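Local atomic coordinates of beta-1,3-1,4-glucanase (Caldicellulosiruptor sp. F32, PDB entry 5H4R), a protein that probably hydrolyses mixed-linkage beta-1,3-1,4-glucans such as lichenan as a family 5 glycoside hydrolase, and holds cellotetraose in its substrate cleft. Residues K83-T88 / L375-L380; V101-H106 / H141-P146; I137-H142 / I182-N187. The protein carries 1 engineered substitution. All coordinates share one frame; numbering follows the deposited sequence.

Interaction 1. Residues K83-T88 / L375-L380; sequences KQMIDT and LDRKTL
Met85 lies against the aliphatic part of Arg377 at the buried, well-packed end of this contact. With CG anti to the backbone N (chi1 -176°) the thioether extends away from its helix until Met85 SD stands 3.6 Å from Arg377 CD, and a bend at chi3 (-54°) turns Met85 CE to 3.8 Å from Arg377 CB. The guanidinium continues past the sulfur to hydrogen bonds with Thr56 OG1 and Gly54 O, which fix the arm that Met85 touches. Two leucines close in on the base of the same methionine: Leu375 CD2 is 4.0 Å from Met85 CG, and Leu380 CD2, crossing at about a right angle, is 3.8 Å from Met85 CB. Thr88 CG2 meets Leu375 CD1 at 3.9 Å, beside Trp382, which touches both residues. In this TIM barrel, helix 83-91 belongs to the connection between strands 50-53 and 96-99, whereas 375-380 enters the turn of a small antiparallel hairpin (375-376 with 381-382) beyond strand 356-361, the eighth of the barrel. On the exposed side the contact narrows to a single methyl, Leu380 CD1, which touches the flat end of the extended Gln84 chain, 3.3 Å from Gln84 CD, with Gln84 itself exposed to solvent. The turn that presents Leu380 is held by a weak backbone bond from Leu380 N to Asp376 O.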
loop_
_atom_site.group_PDB
_atom_site.type_symbol
_atom_site.label_atom_id
_atom_site.label_comp_id
_atom_site.label_asym_id
_atom_site.label_seq_id
_atom_site.Cartn_x
_atom_site.Cartn_y
_atom_site.Cartn_z
ATOM N N LYS A 83 -9.075 -1.833 19.246
ATOM C CA LYS A 83 -9.251 -0.386 19.140
ATOM C C LYS A 83 -8.115 0.359 19.838
ATOM O O LYS A 83 -7.627 1.376 19.330
ATOM C CB LYS A 83 -10.608 0.060 19.689
ATOM C CG LYS A 83 -10.894 1.505 19.215
ATOM C CD LYS A 83 -12.188 2.081 19.704
ATOM C CE LYS A 83 -12.286 3.532 19.256
ATOM N NZ LYS A 83 -11.315 4.425 19.956
ATOM N N GLN A 84 -7.645 -0.152 20.982
ATOM C CA GLN A 84 -6.537 0.512 21.663
ATOM C C GLN A 84 -5.307 0.574 20.763
ATOM O O GLN A 84 -4.567 1.561 20.768
ATOM C CB GLN A 84 -6.216 -0.211 22.979
ATOM C CG GLN A 84 -5.212 0.513 23.847
ATOM C CD GLN A 84 -4.907 -0.218 25.157
ATOM O OE1 GLN A 84 -5.412 -1.312 25.412
ATOM N NE2 GLN A 84 -4.077 0.396 25.994
ATOM N N MET A 85 -5.071 -0.470 19.990
ATOM C CA MET A 85 -3.928 -0.471 19.085
ATOM C C MET A 85 -4.053 0.628 18.041
ATOM O O MET A 85 -3.104 1.374 17.787
ATOM C CB MET A 85 -3.834 -1.838 18.425
ATOM C CG MET A 85 -2.649 -2.025 17.524
ATOM S SD MET A 85 -2.756 -3.632 16.711
ATOM C CE MET A 85 -2.932 -4.694 18.083
ATOM N N ILE A 86 -5.226 0.748 17.419
ATOM C CA ILE A 86 -5.404 1.792 16.417
ATOM C C ILE A 86 -5.342 3.171 17.070
ATOM O O ILE A 86 -4.798 4.118 16.492
ATOM C CB ILE A 86 -6.715 1.562 15.652
ATOM C CG1 ILE A 86 -6.748 0.137 15.064
ATOM C CG2 ILE A 86 -6.908 2.625 14.571
ATOM C CD1 ILE A 86 -5.519 -0.225 14.278
ATOM N N ASP A 87 -5.898 3.309 18.278
ATOM C CA ASP A 87 -5.761 4.556 19.039
ATOM C C ASP A 87 -4.298 4.944 19.206
ATOM O O ASP A 87 -3.940 6.125 19.114
ATOM C CB ASP A 87 -6.357 4.416 20.432
ATOM C CG ASP A 87 -7.870 4.252 20.461
ATOM O OD1 ASP A 87 -8.578 4.446 19.445
ATOM O OD2 ASP A 87 -8.347 3.933 21.573
ATOM N N THR A 88 -3.452 3.958 19.508
ATOM C CA THR A 88 -2.027 4.196 19.701
ATOM C C THR A 88 -1.367 4.700 18.419
ATOM O O THR A 88 -0.560 5.633 18.456
ATOM C CB THR A 88 -1.376 2.903 20.196
ATOM O OG1 THR A 88 -1.910 2.577 21.489
ATOM C CG2 THR A 88 0.135 3.054 20.323
ATOM N N LEU A 375 5.652 -0.642 15.959
ATOM C CA LEU A 375 4.815 -0.795 17.136
ATOM C C LEU A 375 4.855 -2.251 17.605
ATOM O O LEU A 375 4.508 -3.158 16.840
ATOM C CB LEU A 375 3.383 -0.382 16.796
ATOM C CG LEU A 375 2.414 -0.509 17.973
ATOM C CD1 LEU A 375 2.755 0.427 19.126
ATOM C CD2 LEU A 375 0.993 -0.258 17.451
ATOM N N ASP A 376 5.263 -2.477 18.859
ATOM C CA ASP A 376 5.116 -3.809 19.458
ATOM C C ASP A 376 3.648 -3.971 19.836
ATOM O O ASP A 376 3.175 -3.407 20.824
ATOM C CB ASP A 376 6.021 -3.986 20.670
ATOM C CG ASP A 376 5.929 -5.391 21.263
ATOM O OD1 ASP A 376 6.077 -6.374 20.501
ATOM O OD2 ASP A 376 5.691 -5.527 22.474
ATOM N N ARG A 377 2.905 -4.736 19.040
ATOM C CA ARG A 377 1.456 -4.765 19.222
ATOM C C ARG A 377 1.045 -5.368 20.563
ATOM O O ARG A 377 0.010 -4.979 21.118
ATOM C CB ARG A 377 0.808 -5.500 18.057
ATOM C CG ARG A 377 0.950 -4.743 16.771
ATOM C CD ARG A 377 0.193 -5.422 15.661
ATOM N NE ARG A 377 0.713 -4.996 14.364
ATOM C CZ ARG A 377 0.287 -5.499 13.207
ATOM N NH1 ARG A 377 -0.672 -6.400 13.188
ATOM N NH2 ARG A 377 0.836 -5.089 12.070
ATOM N N LYS A 378 1.822 -6.314 21.109
ATOM C CA LYS A 378 1.420 -6.968 22.349
ATOM C C LYS A 378 1.457 -6.005 23.539
ATOM O O LYS A 378 0.647 -6.138 24.469
ATOM C CB LYS A 378 2.318 -8.183 22.602
ATOM C CG LYS A 378 1.899 -9.058 23.778
ATOM C CD LYS A 378 2.673 -10.376 23.764
ATOM C CE LYS A 378 2.041 -11.446 24.661
ATOM N NZ LYS A 378 2.540 -11.382 26.057
ATOM N N THR A 379 2.403 -5.061 23.545
ATOM C CA THR A 379 2.556 -4.118 24.651
ATOM C C THR A 379 2.040 -2.731 24.325
ATOM O O THR A 379 1.898 -1.909 25.240
ATOM C CB THR A 379 4.034 -3.982 25.040
ATOM O OG1 THR A 379 4.777 -3.484 23.921
ATOM C CG2 THR A 379 4.596 -5.323 25.497
ATOM N N LEU A 380 1.808 -2.456 23.045
ATOM C CA LEU A 380 1.457 -1.137 22.525
ATOM C C LEU A 380 2.541 -0.107 22.813
ATOM O O LEU A 380 2.274 1.095 22.931
ATOM C CB LEU A 380 0.107 -0.680 23.062
ATOM C CG LEU A 380 -1.040 -1.591 22.645
ATOM C CD1 LEU A 380 -2.321 -1.063 23.212
ATOM C CD2 LEU A 380 -1.166 -1.740 21.128
#

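Interaction 2. Residues V101-H106 / H141-P146; sequences VSWHNH and HHDIMP. With BGC (beta-D-glucopyranose), chain B; BGC (beta-D-glucopyranose), chain C.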
loop_
_atom_site.group_PDB
_atom_site.type_symbol
_atom_site.label_atom_id
_atom_site.label_comp_id
_atom_site.label_asym_id
_atom_site.label_seq_id
_atom_site.Cartn_x
_atom_site.Cartn_y
_atom_site.Cartn_z
ATOM N N VAL A 101 -5.859 -6.727 2.774
ATOM C CA VAL A 101 -6.687 -7.905 3.015
ATOM C C VAL A 101 -6.447 -8.920 1.907
ATOM O O VAL A 101 -6.633 -8.612 0.724
ATOM C CB VAL A 101 -8.184 -7.570 3.085
ATOM C CG1 VAL A 101 -8.962 -8.840 3.395
ATOM C CG2 VAL A 101 -8.436 -6.504 4.145
ATOM N N SER A 102 -6.135 -10.146 2.292
ATOM C CA SER A 102 -6.132 -11.253 1.342
ATOM C C SER A 102 -7.453 -11.993 1.490
ATOM O O SER A 102 -7.796 -12.440 2.587
ATOM C CB SER A 102 -4.949 -12.181 1.575
ATOM O OG SER A 102 -3.755 -11.463 1.348
ATOM N N TRP A 103 -8.195 -12.117 0.385
ATOM C CA TRP A 103 -9.539 -12.692 0.439
ATOM C C TRP A 103 -9.619 -14.147 -0.001
ATOM O O TRP A 103 -10.636 -14.796 0.279
ATOM C CB TRP A 103 -10.515 -11.882 -0.433
ATOM C CG TRP A 103 -10.507 -10.408 -0.158
ATOM C CD1 TRP A 103 -9.714 -9.465 -0.755
ATOM C CD2 TRP A 103 -11.294 -9.706 0.834
ATOM N NE1 TRP A 103 -9.965 -8.228 -0.207
ATOM C CE2 TRP A 103 -10.928 -8.350 0.766
ATOM C CE3 TRP A 103 -12.265 -10.100 1.769
ATOM C CZ2 TRP A 103 -11.496 -7.386 1.576
ATOM C CZ3 TRP A 103 -12.815 -9.138 2.592
ATOM C CH2 TRP A 103 -12.437 -7.779 2.471
ATOM N N HIS A 104 -8.609 -14.666 -0.712
ATOM C CA HIS A 104 -8.802 -15.942 -1.405
ATOM C C HIS A 104 -8.938 -17.130 -0.460
ATOM O O HIS A 104 -9.497 -18.159 -0.878
ATOM C CB HIS A 104 -7.679 -16.191 -2.426
ATOM C CG HIS A 104 -6.384 -16.667 -1.839
ATOM N ND1 HIS A 104 -5.342 -15.810 -1.548
ATOM C CD2 HIS A 104 -5.942 -17.910 -1.539
ATOM C CE1 HIS A 104 -4.325 -16.504 -1.072
ATOM N NE2 HIS A 104 -4.658 -17.782 -1.061
ATOM N N ASN A 105 -8.466 -17.035 0.793
ATOM C CA ASN A 105 -8.703 -18.100 1.760
ATOM C C ASN A 105 -10.038 -17.955 2.459
ATOM O O ASN A 105 -10.311 -18.707 3.405
ATOM C CB ASN A 105 -7.595 -18.149 2.823
ATOM C CG ASN A 105 -6.246 -18.507 2.252
ATOM O OD1 ASN A 105 -5.290 -17.742 2.393
ATOM N ND2 ASN A 105 -6.149 -19.666 1.614
ATOM N N HIS A 106 -10.884 -17.037 1.979
ATOM C CA HIS A 106 -12.129 -16.689 2.640
ATOM C C HIS A 106 -13.297 -16.612 1.664
ATOM O O HIS A 106 -14.299 -15.952 1.958
ATOM C CB HIS A 106 -11.949 -15.356 3.363
ATOM C CG HIS A 106 -10.763 -15.346 4.270
ATOM N ND1 HIS A 106 -10.765 -15.982 5.494
ATOM C CD2 HIS A 106 -9.521 -14.821 4.119
ATOM C CE1 HIS A 106 -9.579 -15.846 6.060
ATOM N NE2 HIS A 106 -8.804 -15.138 5.248
ATOM N N HIS A 141 -5.024 -8.136 -1.542
ATOM C CA HIS A 141 -3.594 -8.220 -1.293
ATOM C C HIS A 141 -3.023 -9.494 -1.902
ATOM O O HIS A 141 -2.799 -9.536 -3.131
ATOM C CB HIS A 141 -3.328 -8.039 0.206
ATOM C CG HIS A 141 -1.979 -7.484 0.490
ATOM N ND1 HIS A 141 -1.679 -6.140 0.350
ATOM C CD2 HIS A 141 -0.831 -8.097 0.876
ATOM C CE1 HIS A 141 -0.410 -5.954 0.667
ATOM N NE2 HIS A 141 0.122 -7.122 0.999
ATOM N N HIS A 142 -2.716 -10.534 -1.110
ATOM C CA HIS A 142 -1.993 -11.724 -1.596
ATOM C C HIS A 142 -2.951 -12.730 -2.228
ATOM O O HIS A 142 -3.044 -13.886 -1.812
ATOM C CB HIS A 142 -1.211 -12.434 -0.495
ATOM C CG HIS A 142 -0.088 -11.658 0.104
ATOM N ND1 HIS A 142 0.891 -11.032 -0.644
ATOM C CD2 HIS A 142 0.247 -11.457 1.404
ATOM C CE1 HIS A 142 1.757 -10.450 0.173
ATOM N NE2 HIS A 142 1.394 -10.706 1.419
ATOM N N ASP A 143 -3.631 -12.272 -3.281
ATOM C CA ASP A 143 -4.563 -13.068 -4.065
ATOM C C ASP A 143 -4.096 -13.213 -5.511
ATOM O O ASP A 143 -4.904 -13.440 -6.410
ATOM C CB ASP A 143 -5.959 -12.447 -4.042
ATOM C CG ASP A 143 -6.600 -12.458 -2.662
ATOM O OD1 ASP A 143 -6.194 -13.264 -1.814
ATOM O OD2 ASP A 143 -7.567 -11.690 -2.455
ATOM N N ILE A 144 -2.791 -13.114 -5.760
ATOM C CA ILE A 144 -2.274 -13.072 -7.125
ATOM C C ILE A 144 -1.913 -14.510 -7.502
ATOM O O ILE A 144 -0.792 -14.980 -7.300
ATOM C CB ILE A 144 -1.098 -12.107 -7.261
ATOM C CG1 ILE A 144 -1.437 -10.751 -6.618
ATOM C CG2 ILE A 144 -0.703 -11.957 -8.737
ATOM C CD1 ILE A 144 -2.654 -10.027 -7.212
ATOM N N MET A 145 -2.886 -15.215 -8.069
ATOM C CA MET A 145 -2.707 -16.607 -8.452
ATOM C C MET A 145 -3.771 -16.966 -9.476
ATOM O O MET A 145 -4.877 -16.411 -9.444
ATOM C CB MET A 145 -2.789 -17.523 -7.222
ATOM C CG MET A 145 -3.822 -17.118 -6.212
ATOM S SD MET A 145 -3.521 -17.762 -4.531
ATOM C CE MET A 145 -3.736 -19.480 -4.911
ATOM N N PRO A 146 -3.479 -17.886 -10.384
ATOM C CA PRO A 146 -4.500 -18.325 -11.332
ATOM C C PRO A 146 -5.736 -18.831 -10.595
ATOM O O PRO A 146 -5.642 -19.538 -9.598
ATOM C CB PRO A 146 -3.795 -19.440 -12.115
ATOM C CG PRO A 146 -2.332 -19.100 -11.996
ATOM C CD PRO A 146 -2.188 -18.566 -10.606
HETATM C C2 BGC B . 3.976 -6.544 -0.133
HETATM C C3 BGC B . 3.917 -6.822 1.359
HETATM C C4 BGC B . 5.302 -7.274 1.785
HETATM C C5 BGC B . 6.164 -6.014 1.730
HETATM C C6 BGC B . 7.619 -6.292 2.128
HETATM C C1 BGC B . 5.320 -5.960 -0.605
HETATM O O2 BGC B . 2.864 -5.709 -0.517
HETATM O O3 BGC B . 2.947 -7.845 1.560
HETATM O O4 BGC B . 5.223 -7.750 3.125
HETATM O O5 BGC B . 6.137 -5.416 0.434
HETATM O O6 BGC B . 8.202 -7.386 1.412
HETATM C C2 BGC C . 6.117 -9.122 4.843
HETATM C C3 BGC C . 6.759 -10.475 5.114
HETATM C C4 BGC C . 5.863 -11.578 4.555
HETATM C C5 BGC C . 5.552 -11.310 3.080
HETATM C C6 BGC C . 4.563 -12.311 2.504
HETATM C C1 BGC C . 5.869 -8.986 3.350
HETATM O O2 BGC C . 6.994 -8.088 5.307
HETATM O O3 BGC C . 6.900 -10.596 6.538
HETATM O O4 BGC C . 6.618 -12.800 4.612
HETATM O O5 BGC C . 4.986 -10.031 2.939
HETATM O O6 BGC C . 4.514 -12.154 1.067
#
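Asp143 OD1 is gripped twice by His104, from ND1 at 2.7 Å and from the backbone N at 3.0 Å, both donors arriving from the same face of the carboxylate. His104 CG sits in the crowded position between backbone N and carbonyl carbon (chi1 78°), which folds the ring back beside its own N-H; ring and carboxylate planes stand 82° apart. Asp143 OD2 takes Trp103 N on its syn lone pair at 2.9 Å and has Tyr162 OH as a further partner. The carboxylate thus ties together two loops at the C-terminal ends of TIM-barrel strands 96-99 and 135-139. Nearer the barrel, His142 N donates to Ser102 OG at 2.8 Å, a hydroxyl also bonded to Asp58 O, and His141 N donates to Val101 O at 2.8 Å. These bonds fix the backbone behind two pocket histidines. His141 NE2 shares a nearly straight hydrogen bond of 3.0 Å with O3 of the chain B glucose, and His141 CD2 lies 3.4 Å above the centre of the His142 ring. On the outer side Met145 makes a Met-aromatic contact, its SD 3.7 Å from the His104 ring centroid and 11° off the ring normal.

Interaction 3. Residues I137-H142 / I182-N187; sequences IINIHH and IFEAVN. With BGC (beta-D-glucopyranose), chain B; BGC (beta-D-glucopyranose), chain C.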
loop_
_atom_site.group_PDB
_atom_site.type_symbol
_atom_site.label_atom_id
_atom_site.label_comp_id
_atom_site.label_asym_id
_atom_site.label_seq_id
_atom_site.Cartn_x
_atom_site.Cartn_y
_atom_site.Cartn_z
ATOM N N ILE A 137 -7.410 2.715 3.992
ATOM C CA ILE A 137 -7.268 2.058 2.693
ATOM C C ILE A 137 -7.478 0.560 2.875
ATOM O O ILE A 137 -6.824 -0.063 3.715
ATOM C CB ILE A 137 -5.882 2.317 2.072
ATOM C CG1 ILE A 137 -5.616 3.816 1.890
ATOM C CG2 ILE A 137 -5.761 1.545 0.774
ATOM C CD1 ILE A 137 -4.142 4.144 1.690
ATOM N N ILE A 138 -8.386 -0.024 2.076
ATOM C CA ILE A 138 -8.556 -1.480 2.040
ATOM C C ILE A 138 -8.339 -1.945 0.599
ATOM O O ILE A 138 -8.593 -1.194 -0.348
ATOM C CB ILE A 138 -9.941 -1.939 2.560
ATOM C CG1 ILE A 138 -11.083 -1.303 1.789
ATOM C CG2 ILE A 138 -10.078 -1.621 4.040
ATOM C CD1 ILE A 138 -12.492 -1.809 2.230
ATOM N N ASN A 139 -7.853 -3.177 0.431
ATOM C CA ASN A 139 -7.444 -3.620 -0.907
ATOM C C ASN A 139 -7.745 -5.105 -1.107
ATOM O O ASN A 139 -8.394 -5.753 -0.276
ATOM C CB ASN A 139 -5.947 -3.341 -1.128
ATOM C CG ASN A 139 -5.032 -4.285 -0.350
ATOM O OD1 ASN A 139 -5.463 -5.176 0.382
ATOM N ND2 ASN A 139 -3.733 -4.096 -0.537
ATOM N N ILE A 140 -7.297 -5.616 -2.262
ATOM C CA ILE A 140 -7.026 -7.039 -2.505
ATOM C C ILE A 140 -5.511 -7.240 -2.428
ATOM O O ILE A 140 -4.769 -6.587 -3.173
ATOM C CB ILE A 140 -7.554 -7.465 -3.891
ATOM C CG1 ILE A 140 -9.083 -7.375 -3.976
ATOM C CG2 ILE A 140 -7.027 -8.873 -4.285
ATOM C CD1 ILE A 140 -9.671 -7.711 -5.328
ATOM N N HIS A 141 -5.024 -8.136 -1.542
ATOM C CA HIS A 141 -3.594 -8.220 -1.293
ATOM C C HIS A 141 -3.023 -9.494 -1.902
ATOM O O HIS A 141 -2.799 -9.536 -3.131
ATOM C CB HIS A 141 -3.328 -8.039 0.206
ATOM C CG HIS A 141 -1.979 -7.484 0.490
ATOM N ND1 HIS A 141 -1.679 -6.140 0.350
ATOM C CD2 HIS A 141 -0.831 -8.097 0.876
ATOM C CE1 HIS A 141 -0.410 -5.954 0.667
ATOM N NE2 HIS A 141 0.122 -7.122 0.999
ATOM N N HIS A 142 -2.716 -10.534 -1.110
ATOM C CA HIS A 142 -1.993 -11.724 -1.596
ATOM C C HIS A 142 -2.951 -12.730 -2.228
ATOM O O HIS A 142 -3.044 -13.886 -1.812
ATOM C CB HIS A 142 -1.211 -12.434 -0.495
ATOM C CG HIS A 142 -0.088 -11.658 0.104
ATOM N ND1 HIS A 142 0.891 -11.032 -0.644
ATOM C CD2 HIS A 142 0.247 -11.457 1.404
ATOM C CE1 HIS A 142 1.757 -10.450 0.173
ATOM N NE2 HIS A 142 1.394 -10.706 1.419
ATOM N N ILE A 182 -10.947 4.678 1.488
ATOM C CA ILE A 182 -10.365 4.610 0.149
ATOM C C ILE A 182 -10.278 3.140 -0.245
ATOM O O ILE A 182 -9.852 2.307 0.564
ATOM C CB ILE A 182 -8.964 5.257 0.147
ATOM C CG1 ILE A 182 -9.066 6.716 0.600
ATOM C CG2 ILE A 182 -8.279 5.132 -1.220
ATOM C CD1 ILE A 182 -7.758 7.256 1.152
ATOM N N PHE A 183 -10.670 2.810 -1.487
ATOM C CA PHE A 183 -10.521 1.452 -2.006
ATOM C C PHE A 183 -9.319 1.411 -2.936
ATOM O O PHE A 183 -9.202 2.253 -3.837
ATOM C CB PHE A 183 -11.743 0.982 -2.803
ATOM C CG PHE A 183 -13.046 0.973 -2.039
ATOM C CD1 PHE A 183 -13.083 0.911 -0.658
ATOM C CD2 PHE A 183 -14.241 1.019 -2.733
ATOM C CE1 PHE A 183 -14.305 0.880 0.013
ATOM C CE2 PHE A 183 -15.450 0.972 -2.066
ATOM C CZ PHE A 183 -15.480 0.910 -0.693
ATOM N N GLU A 184 -8.499 0.385 -2.777
ATOM C CA GLU A 184 -7.313 0.147 -3.602
ATOM C C GLU A 184 -7.506 -1.154 -4.370
ATOM O O GLU A 184 -7.633 -2.211 -3.751
ATOM C CB GLU A 184 -6.061 0.071 -2.706
ATOM C CG GLU A 184 -4.780 -0.326 -3.433
ATOM C CD GLU A 184 -3.649 -0.652 -2.468
ATOM O OE1 GLU A 184 -3.324 0.214 -1.627
ATOM O OE2 GLU A 184 -3.118 -1.802 -2.502
ATOM N N ALA A 185 -7.483 -1.082 -5.707
ATOM C CA ALA A 185 -7.957 -2.175 -6.552
ATOM C C ALA A 185 -7.331 -3.503 -6.175
ATOM O O ALA A 185 -8.010 -4.533 -6.062
ATOM C CB ALA A 185 -7.638 -1.852 -8.007
ATOM N N VAL A 186 -6.007 -3.496 -6.060
ATOM C CA VAL A 186 -5.217 -4.702 -5.884
ATOM C C VAL A 186 -3.847 -4.195 -5.473
ATOM O O VAL A 186 -3.496 -3.042 -5.760
ATOM C CB VAL A 186 -5.172 -5.530 -7.199
ATOM C CG1 VAL A 186 -4.565 -4.756 -8.340
ATOM C CG2 VAL A 186 -4.435 -6.846 -6.991
ATOM N N ASN A 187 -3.079 -5.049 -4.807
ATOM C CA ASN A 187 -1.811 -4.664 -4.204
ATOM C C ASN A 187 -0.675 -4.599 -5.219
ATOM O O ASN A 187 -0.279 -3.508 -5.641
ATOM C CB ASN A 187 -1.516 -5.653 -3.066
ATOM C CG ASN A 187 -0.219 -5.413 -2.408
ATOM O OD1 ASN A 187 0.083 -4.290 -2.017
ATOM N ND2 ASN A 187 0.574 -6.473 -2.240
HETATM C C2 BGC B . 3.976 -6.544 -0.133
HETATM C C3 BGC B . 3.917 -6.822 1.359
HETATM C C4 BGC B . 5.302 -7.274 1.785
HETATM C C5 BGC B . 6.164 -6.014 1.730
HETATM C C6 BGC B . 7.619 -6.292 2.128
HETATM C C1 BGC B . 5.320 -5.960 -0.605
HETATM O O2 BGC B . 2.864 -5.709 -0.517
HETATM O O3 BGC B . 2.947 -7.845 1.560
HETATM O O4 BGC B . 5.223 -7.750 3.125
HETATM O O5 BGC B . 6.137 -5.416 0.434
HETATM O O6 BGC B . 8.202 -7.386 1.412
HETATM C C2 BGC C . 6.117 -9.122 4.843
HETATM C C3 BGC C . 6.759 -10.475 5.114
HETATM C C4 BGC C . 5.863 -11.578 4.555
HETATM C C5 BGC C . 5.552 -11.310 3.080
HETATM C C6 BGC C . 4.563 -12.311 2.504
HETATM C C1 BGC C . 5.869 -8.986 3.350
HETATM O O2 BGC C . 6.994 -8.088 5.307
HETATM O O3 BGC C . 6.900 -10.596 6.538
HETATM O O4 BGC C . 6.618 -12.800 4.612
HETATM O O5 BGC C . 4.986 -10.031 2.939
HETATM O O6 BGC C . 4.514 -12.154 1.067
HETATM O O HOH W 1 -0.519 -8.447 -4.396
#
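The side chains of Ile138 and Phe183 run alongside each other in the same direction, with Ile138 CD1 3.9 Å from Phe183 CE1; helix 156-173 covers this outer face, where Val170 touches the isoleucine and Ala171 the phenylalanine. On the reverse of the sheet, Ile137 CG1 packs 4.0 Å from Ile182 CB. Between the two layers the parallel strands 137-139 and 182-184, 30° apart in direction, are joined by Ile138 N to Ile182 O at 3.1 Å and Glu184 N to Ile138 O at 2.9 Å. They are the third and fourth strands of the eight-stranded TIM barrel. Past Glu184 the regular pairing lapses, and Ile140 N is buried with no partner in the model. Polar groups take over on the inner face. Asn139 ND2 donates to Glu184 OE2 at 3.1 Å, from 52° above the carboxylate plane, and to His141 ND1, in the plane of that ring, at 3.0 Å, while its OD1 accepts from Val101 N. Arg98 forms a salt bridge to the same Glu184 oxygen and hydrogen-bonds Asn187 OD1. The Asn187 amide stacks on the His141 ring, planes 22° apart, with ND2 3.1 Å above the ring and offset toward its rim. That nitrogen also donates to O2 of the chain B glucose at 3.0 Å and to a water that in turn donates to His141 O.

Interactions 2 and 3 share His141 and His142, which with Asn187 belong to the glucan pocket; their centres are about 11 Å apart. Asn139 of interaction 3 couples them: its OD1 lies 2.9 Å from Val101 N and its O 2.9 Å from Trp103 NE1, both probable hydrogen bonds. Trp103 CD1 also packs 3.9 Å from Ile140 CG1. Asn187 immediately precedes the engineered Gln188, another pocket residue. Interaction 1 lies apart, its centre about 26 Å from that of interaction 2 and about 23 Å from that of interaction 3, with nearest atoms about 11 Å away in each case; its Arg377 side chain is about 10 Å from a bound glucose.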